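PDB 4AKL: nucleocapsid, which binds single- and double-stranded RNA, probably takes part in packaging the viral genome, and probably has sequence-non-specific endonuclease activity on double-stranded DNA. Local coordinates for residues 156-160 against 161-165; 275-278 against 279-283; 357-360 against 361-364. All coordinates share one frame; numbering follows the deposited sequence.

Interaction 1 (156-160 against 161-165)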
loop_
_atom_site.group_PDB
_atom_site.type_symbol
_atom_site.label_atom_id
_atom_site.label_comp_id
_atom_site.label_asym_id
_atom_site.label_seq_id
_atom_site.Cartn_x
_atom_site.Cartn_y
_atom_site.Cartn_z
ATOM N N TYR A 156 17.494 9.877 7.458
ATOM C CA TYR A 156 16.281 10.624 7.810
ATOM C C TYR A 156 16.666 11.626 8.850
ATOM O O TYR A 156 17.032 11.253 9.967
ATOM C CB TYR A 156 15.213 9.699 8.339
ATOM C CG TYR A 156 13.805 10.244 8.421
ATOM C CD1 TYR A 156 13.133 10.670 7.294
ATOM C CD2 TYR A 156 13.109 10.261 9.634
ATOM C CE1 TYR A 156 11.809 11.139 7.361
ATOM C CE2 TYR A 156 11.784 10.725 9.708
ATOM C CZ TYR A 156 11.145 11.163 8.572
ATOM O OH TYR A 156 9.841 11.622 8.655
ATOM N N LYS A 157 16.575 12.896 8.467
ATOM C CA LYS A 157 16.952 14.007 9.330
ATOM C C LYS A 157 15.760 14.456 10.149
ATOM O O LYS A 157 14.744 14.838 9.589
ATOM C CB LYS A 157 17.455 15.189 8.509
ATOM C CG LYS A 157 17.847 16.392 9.345
ATOM C CD LYS A 157 19.136 16.159 10.074
ATOM C CE LYS A 157 19.232 17.041 11.301
ATOM N NZ LYS A 157 18.637 18.390 11.099
ATOM N N VAL A 158 15.897 14.408 11.476
ATOM C CA VAL A 158 14.878 14.880 12.409
ATOM C C VAL A 158 15.577 15.755 13.429
ATOM O O VAL A 158 16.765 15.646 13.562
ATOM C CB VAL A 158 14.168 13.706 13.145
ATOM C CG1 VAL A 158 13.460 12.763 12.138
ATOM C CG2 VAL A 158 15.135 12.931 14.013
ATOM N N PRO A 159 14.839 16.621 14.151
ATOM C CA PRO A 159 15.378 17.368 15.282
ATOM C C PRO A 159 15.956 16.460 16.366
ATOM O O PRO A 159 15.397 15.405 16.613
ATOM C CB PRO A 159 14.159 18.083 15.860
ATOM C CG PRO A 159 13.151 18.021 14.860
ATOM C CD PRO A 159 13.443 16.980 13.881
ATOM N N GLY A 160 17.063 16.899 16.995
ATOM C CA GLY A 160 17.759 16.146 18.046
ATOM C C GLY A 160 16.888 15.651 19.194
ATOM O O GLY A 160 17.130 14.578 19.747
ATOM N N GLU A 161 15.873 16.423 19.550
ATOM C CA GLU A 161 14.998 16.077 20.658
ATOM C C GLU A 161 14.011 14.922 20.398
ATOM O O GLU A 161 13.332 14.487 21.326
ATOM C CB GLU A 161 14.221 17.321 21.121
ATOM C CG GLU A 161 13.297 17.939 20.069
ATOM C CD GLU A 161 12.209 18.833 20.673
ATOM O OE1 GLU A 161 11.576 18.429 21.683
ATOM O OE2 GLU A 161 11.990 19.950 20.136
ATOM N N ILE A 162 13.893 14.440 19.162
ATOM C CA ILE A 162 13.078 13.255 18.906
ATOM C C ILE A 162 13.884 12.097 18.325
ATOM O O ILE A 162 13.305 11.091 17.959
ATOM C CB ILE A 162 11.880 13.582 18.029
ATOM C CG1 ILE A 162 12.293 13.849 16.573
ATOM C CG2 ILE A 162 11.117 14.773 18.623
ATOM C CD1 ILE A 162 11.126 13.824 15.621
ATOM N N VAL A 163 15.213 12.228 18.234
ATOM C CA VAL A 163 16.033 11.162 17.662
ATOM C C VAL A 163 15.846 9.816 18.386
ATOM O O VAL A 163 15.581 8.800 17.754
ATOM C CB VAL A 163 17.547 11.558 17.591
ATOM C CG1 VAL A 163 18.416 10.339 17.413
ATOM C CG2 VAL A 163 17.786 12.508 16.439
ATOM N N MET A 164 15.980 9.820 19.691
ATOM C CA MET A 164 15.834 8.587 20.460
ATOM C C MET A 164 14.392 7.988 20.277
ATOM O O MET A 164 14.258 6.794 20.093
ATOM C CB MET A 164 16.255 8.802 21.928
ATOM C CG MET A 164 17.770 8.418 22.252
ATOM S SD MET A 164 19.085 8.610 20.979
ATOM C CE MET A 164 19.965 10.083 21.580
ATOM N N SER A 165 13.352 8.825 20.287
ATOM C CA SER A 165 11.958 8.362 20.056
ATOM C C SER A 165 11.786 7.703 18.693
ATOM O O SER A 165 11.166 6.668 18.585
ATOM C CB SER A 165 10.954 9.524 20.156
ATOM O OG SER A 165 10.679 9.847 21.504
#

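Interaction 2 (275-278 against 279-283)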
loop_
_atom_site.group_PDB
_atom_site.type_symbol
_atom_site.label_atom_id
_atom_site.label_comp_id
_atom_site.label_asym_id
_atom_site.label_seq_id
_atom_site.Cartn_x
_atom_site.Cartn_y
_atom_site.Cartn_z
ATOM N N ASN A 275 10.193 -35.994 -22.106
ATOM C CA ASN A 275 10.314 -35.932 -20.625
ATOM C C ASN A 275 11.238 -34.797 -20.160
ATOM O O ASN A 275 10.921 -34.080 -19.205
ATOM C CB ASN A 275 10.747 -37.289 -20.014
ATOM C CG ASN A 275 9.652 -38.401 -20.175
ATOM O OD1 ASN A 275 8.488 -38.107 -20.386
ATOM N ND2 ASN A 275 10.054 -39.664 -20.077
ATOM N N MET A 276 12.353 -34.621 -20.847
ATOM C CA MET A 276 13.268 -33.538 -20.507
ATOM C C MET A 276 12.591 -32.180 -20.688
ATOM O O MET A 276 12.723 -31.319 -19.812
ATOM C CB MET A 276 14.543 -33.602 -21.326
ATOM C CG MET A 276 15.512 -32.489 -20.954
ATOM S SD MET A 276 17.142 -32.774 -21.603
ATOM C CE MET A 276 17.764 -34.095 -20.566
ATOM N N VAL A 277 11.876 -31.988 -21.806
ATOM C CA VAL A 277 11.191 -30.729 -22.041
ATOM C C VAL A 277 10.137 -30.517 -20.945
ATOM O O VAL A 277 10.104 -29.446 -20.296
ATOM C CB VAL A 277 10.485 -30.660 -23.436
ATOM C CG1 VAL A 277 9.386 -29.541 -23.456
ATOM C CG2 VAL A 277 11.494 -30.477 -24.570
ATOM N N THR A 278 9.289 -31.539 -20.750
ATOM C CA THR A 278 8.279 -31.515 -19.703
ATOM C C THR A 278 8.906 -31.153 -18.368
ATOM O O THR A 278 8.400 -30.274 -17.677
ATOM C CB THR A 278 7.537 -32.882 -19.586
ATOM O OG1 THR A 278 6.845 -33.138 -20.800
ATOM C CG2 THR A 278 6.503 -32.875 -18.421
ATOM N N ASN A 279 10.015 -31.820 -18.027
ATOM C CA ASN A 279 10.648 -31.646 -16.716
ATOM C C ASN A 279 11.298 -30.296 -16.485
ATOM O O ASN A 279 11.241 -29.764 -15.364
ATOM C CB ASN A 279 11.663 -32.757 -16.450
ATOM C CG ASN A 279 11.006 -34.058 -16.076
ATOM O OD1 ASN A 279 9.853 -34.093 -15.628
ATOM N ND2 ASN A 279 11.742 -35.142 -16.241
ATOM N N LEU A 280 11.910 -29.741 -17.526
ATOM C CA LEU A 280 12.471 -28.398 -17.449
ATOM C C LEU A 280 11.365 -27.385 -17.159
ATOM O O LEU A 280 11.578 -26.447 -16.368
ATOM C CB LEU A 280 13.245 -28.033 -18.723
ATOM C CG LEU A 280 14.687 -28.564 -18.760
ATOM C CD1 LEU A 280 15.289 -28.630 -20.189
ATOM C CD2 LEU A 280 15.553 -27.688 -17.800
ATOM N N LEU A 281 10.181 -27.572 -17.774
ATOM C CA LEU A 281 9.036 -26.660 -17.521
ATOM C C LEU A 281 8.526 -26.720 -16.078
ATOM O O LEU A 281 8.162 -25.663 -15.522
ATOM C CB LEU A 281 7.885 -26.891 -18.516
ATOM C CG LEU A 281 8.257 -26.565 -19.974
ATOM C CD1 LEU A 281 7.152 -26.994 -20.961
ATOM C CD2 LEU A 281 8.593 -25.062 -20.122
ATOM N N LYS A 282 8.490 -27.922 -15.471
ATOM C CA LYS A 282 8.145 -28.057 -14.042
ATOM C C LYS A 282 9.154 -27.249 -13.237
ATOM O O LYS A 282 8.796 -26.518 -12.334
ATOM C CB LYS A 282 8.185 -29.511 -13.538
ATOM C CG LYS A 282 7.430 -30.544 -14.345
ATOM C CD LYS A 282 5.974 -30.233 -14.453
ATOM C CE LYS A 282 5.233 -31.354 -15.198
ATOM N NZ LYS A 282 3.837 -31.505 -14.715
ATOM N N HIS A 283 10.436 -27.390 -13.587
ATOM C CA HIS A 283 11.476 -26.684 -12.845
ATOM C C HIS A 283 11.393 -25.161 -13.025
ATOM O O HIS A 283 11.622 -24.443 -12.058
ATOM C CB HIS A 283 12.865 -27.200 -13.158
ATOM C CG HIS A 283 13.022 -28.676 -12.956
ATOM N ND1 HIS A 283 12.378 -29.359 -11.942
ATOM C CD2 HIS A 283 13.751 -29.601 -13.639
ATOM C CE1 HIS A 283 12.703 -30.641 -12.014
ATOM N NE2 HIS A 283 13.539 -30.811 -13.031
#

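Interaction 3 (357-360 against 361-364)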
loop_
_atom_site.group_PDB
_atom_site.type_symbol
_atom_site.label_atom_id
_atom_site.label_comp_id
_atom_site.label_asym_id
_atom_site.label_seq_id
_atom_site.Cartn_x
_atom_site.Cartn_y
_atom_site.Cartn_z
ATOM N N LYS A 357 -24.969 0.038 4.445
ATOM C CA LYS A 357 -24.908 -1.340 4.874
ATOM C C LYS A 357 -23.970 -2.107 4.004
ATOM O O LYS A 357 -23.284 -3.025 4.516
ATOM C CB LYS A 357 -26.311 -1.996 4.889
ATOM C CG LYS A 357 -27.076 -1.685 6.203
ATOM C CD LYS A 357 -28.490 -2.230 6.215
ATOM C CE LYS A 357 -29.252 -1.731 7.450
ATOM N NZ LYS A 357 -29.867 -0.409 7.252
ATOM N N LYS A 358 -23.917 -1.762 2.714
ATOM C CA LYS A 358 -23.006 -2.456 1.797
ATOM C C LYS A 358 -21.563 -2.166 2.164
ATOM O O LYS A 358 -20.770 -3.039 2.059
ATOM C CB LYS A 358 -23.296 -2.125 0.320
ATOM C CG LYS A 358 -24.639 -2.601 -0.132
ATOM C CD LYS A 358 -24.903 -2.125 -1.537
ATOM C CE LYS A 358 -26.309 -2.418 -1.992
ATOM N NZ LYS A 358 -26.793 -1.285 -2.890
ATOM N N LEU A 359 -21.240 -0.944 2.613
ATOM C CA LEU A 359 -19.869 -0.657 3.053
ATOM C C LEU A 359 -19.611 -1.443 4.351
ATOM O O LEU A 359 -18.526 -1.973 4.561
ATOM C CB LEU A 359 -19.652 0.849 3.321
ATOM C CG LEU A 359 -18.187 1.291 3.403
ATOM C CD1 LEU A 359 -17.461 1.205 2.008
ATOM C CD2 LEU A 359 -18.057 2.700 3.977
ATOM N N TYR A 360 -20.627 -1.500 5.226
ATOM C CA TYR A 360 -20.457 -2.135 6.516
ATOM C C TYR A 360 -20.101 -3.607 6.324
ATOM O O TYR A 360 -19.222 -4.134 7.028
ATOM C CB TYR A 360 -21.746 -2.062 7.373
ATOM C CG TYR A 360 -21.575 -2.560 8.811
ATOM C CD1 TYR A 360 -21.560 -3.952 9.112
ATOM C CD2 TYR A 360 -21.425 -1.666 9.852
ATOM C CE1 TYR A 360 -21.371 -4.416 10.427
ATOM C CE2 TYR A 360 -21.257 -2.130 11.218
ATOM C CZ TYR A 360 -21.233 -3.490 11.491
ATOM O OH TYR A 360 -21.077 -3.941 12.817
ATOM N N GLU A 361 -20.757 -4.263 5.389
ATOM C CA GLU A 361 -20.537 -5.699 5.184
ATOM C C GLU A 361 -19.123 -6.035 4.707
ATOM O O GLU A 361 -18.692 -7.184 4.831
ATOM C CB GLU A 361 -21.559 -6.275 4.251
ATOM C CG GLU A 361 -21.546 -7.816 4.103
ATOM C CD GLU A 361 -21.877 -8.639 5.411
ATOM O OE1 GLU A 361 -21.813 -8.121 6.566
ATOM O OE2 GLU A 361 -22.190 -9.820 5.253
ATOM N N LEU A 362 -18.417 -5.040 4.204
ATOM C CA LEU A 362 -16.999 -5.199 3.851
ATOM C C LEU A 362 -16.031 -5.302 5.081
ATOM O O LEU A 362 -14.940 -5.885 4.979
ATOM C CB LEU A 362 -16.563 -4.085 2.912
ATOM C CG LEU A 362 -17.408 -3.892 1.659
ATOM C CD1 LEU A 362 -16.835 -2.721 0.832
ATOM C CD2 LEU A 362 -17.529 -5.181 0.827
ATOM N N PHE A 363 -16.431 -4.759 6.227
ATOM C CA PHE A 363 -15.571 -4.781 7.412
ATOM C C PHE A 363 -15.099 -6.154 7.800
ATOM O O PHE A 363 -15.896 -7.084 7.896
ATOM C CB PHE A 363 -16.262 -4.168 8.638
ATOM C CG PHE A 363 -16.432 -2.671 8.589
ATOM C CD1 PHE A 363 -15.523 -1.862 8.041
ATOM C CD2 PHE A 363 -17.558 -2.076 9.184
ATOM C CE1 PHE A 363 -15.685 -0.454 8.021
ATOM C CE2 PHE A 363 -17.733 -0.708 9.156
ATOM C CZ PHE A 363 -16.765 0.111 8.572
ATOM N N ALA A 364 -13.811 -6.286 8.061
ATOM C CA ALA A 364 -13.277 -7.580 8.524
ATOM C C ALA A 364 -12.893 -7.615 10.015
ATOM O O ALA A 364 -12.274 -8.586 10.500
ATOM C CB ALA A 364 -12.058 -7.984 7.654
HETATM O O HOH W 1 -18.701 -6.760 8.331
#

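Interaction 1 (156-160 against 161-165)
Val-158 and Ile-162 meet where the loop after strand 155-156 makes a turn leading into the N-terminus of helix 163-181, with Ile-162 at the N-cap position. An apolar residue stands at the cap, and its side chain folds back over the incoming loop. CG1 of Ile-162 lies between its own backbone N and carbonyl carbon (chi1 72°), a placement that carries the CG1–CD1 arm over the loop; CG1 comes 3.9 Å from CB of Val-158, the two side chains slanting across each other. Farther along the arm, CD1 of Ile-162 lies 4.3 Å from CD of Pro-159. CG2 of Val-158, set between its backbone N and carbonyl carbon, touches both CG1 of Ile-162 and the side chain of Val-163. At the turn itself the amide N of Ile-162 donates to O of Pro-159 at 3.1 Å. A weaker bond of 3.4 Å follows, from N of Val-163 to O of Gly-160. Helix 425-440 backs the two side chains, Val-158 on Ala-427 and Ile-162 on Val-431, while the backbone of Val-158 bonds to Ile-482 at the C-terminus. The closest apolar approach joins two methyls: CG2 of Val-158 stands 3.6 Å from CG2 of Val-163.

Interaction 2 (275-278 against 279-283)
Met-276 and Leu-280 sit one turn apart on helix 270-292 and point the same way, side by side, which makes them the close-packed flank of an ordinary i to i+4 helical contact. CG of Met-276 is anti to the backbone N (chi1 -179°) and lies 3.9 Å from CD1 of Leu-280. The same leucine also covers the carbonyl of the preceding turn, its CG 3.5 Å from O of Met-276. This flank faces the protein: Leu-280 is buried against Val-254 and Leu-257 of helix 245-263, and Met-276 reaches Phe-213. Val-277 joins it on Asn-258 and Leu-261 of that helix, while its CG1 keeps a looser 4.2 Å from CD1 of Leu-281.

The solvent flank is built differently. Thr-278 and Lys-282 again run alongside each other, but CG2 of Thr-278 meets CE of Lys-282, at 3.8 Å, in one of two modelled lysine conformers, so the touch is loose and doubtful. The hydroxyl of Thr-278 is turned back along the helix to the carbonyl of Asp-274.

Beneath both flanks the backbone is regular. N of Asn-279 bonds to O of Asn-275 at 2.7 Å, and N of Lys-282 to O of Thr-278 at 3.2 Å. Four such i to i+4 bonds satisfy the backbone whatever the side chains do, whereas apolar burial is confined to the side of Met-276, Val-277 and Leu-280.

Interaction 3 (357-360 against 361-364)
Tyr-360 and Phe-363 form a T-shaped aromatic pair across the turn that follows helix 355-360, and together with Glu-361 they carry most of the contact. The edge of Phe-363 is directed at the face of Tyr-360, with ring centroids 5.3 Å apart and planes at 69°. The meeting point lies toward the rim of the tyrosine ring, where CD2 of Tyr-360 is 3.9 Å from CE2 of Phe-363. The first torsions explain the crossing: Tyr-360 places CG opposite its backbone N (chi1 -173°), whereas in Phe-363 CG stands opposite the carbonyl carbon (chi1 -72°), bringing its ring back over the Tyr-360 backbone.

The backbone reinforces the same pair. Residues 360 to 363 make a type I beta turn, closed by a 3.0 Å bond from N of Phe-363 to O of Tyr-360. That oxygen also accepts a bond from a water 3.0 Å away, and the same water donates to O of Phe-363, so it bridges the two carbonyls. Glu-361 contributes through its main chain: its N gives an i to i+4 bond, 2.9 Å to O of Lys-357, before the bonding shifts to i to i+3, and lies at the edge of the tyrosine ring.

Leu-359 and Leu-362 cross at about a right angle, CD1 to CD1 at 4.1 Å.

Three helices border the turn. Phe-363 and Tyr-360 lean on Lys-345 of helix 341-350, and Leu-359 packs on Ile-385 and Met-388 of helix 385-392. On helix 306-316, Trp-313 receives both leucines, so the C-terminal part of helix 355-360 is set among three neighbouring helices.

How the interactions relate
All three contacts are local, yet each belongs to a different stage of a helix. Interaction 1 opens one, interaction 2 runs along the middle of another, and interaction 3 lies at the C-terminal side of a third. Interactions 1 and 3 are partly buried and use turn bonds whose donors can stand well above the carbonyl plane; interaction 2 lies at the surface and is held by i to i+4 bonds throughout, of which interaction 3 keeps one. Branched aliphatic groups dominate interaction 1, an aromatic pair interaction 3, and interaction 2 divides between a buried apolar flank and an exposed one of Thr-278 and Lys-282. They share no element and do not touch: the centres of interactions 1 and 2 are 55 Å apart.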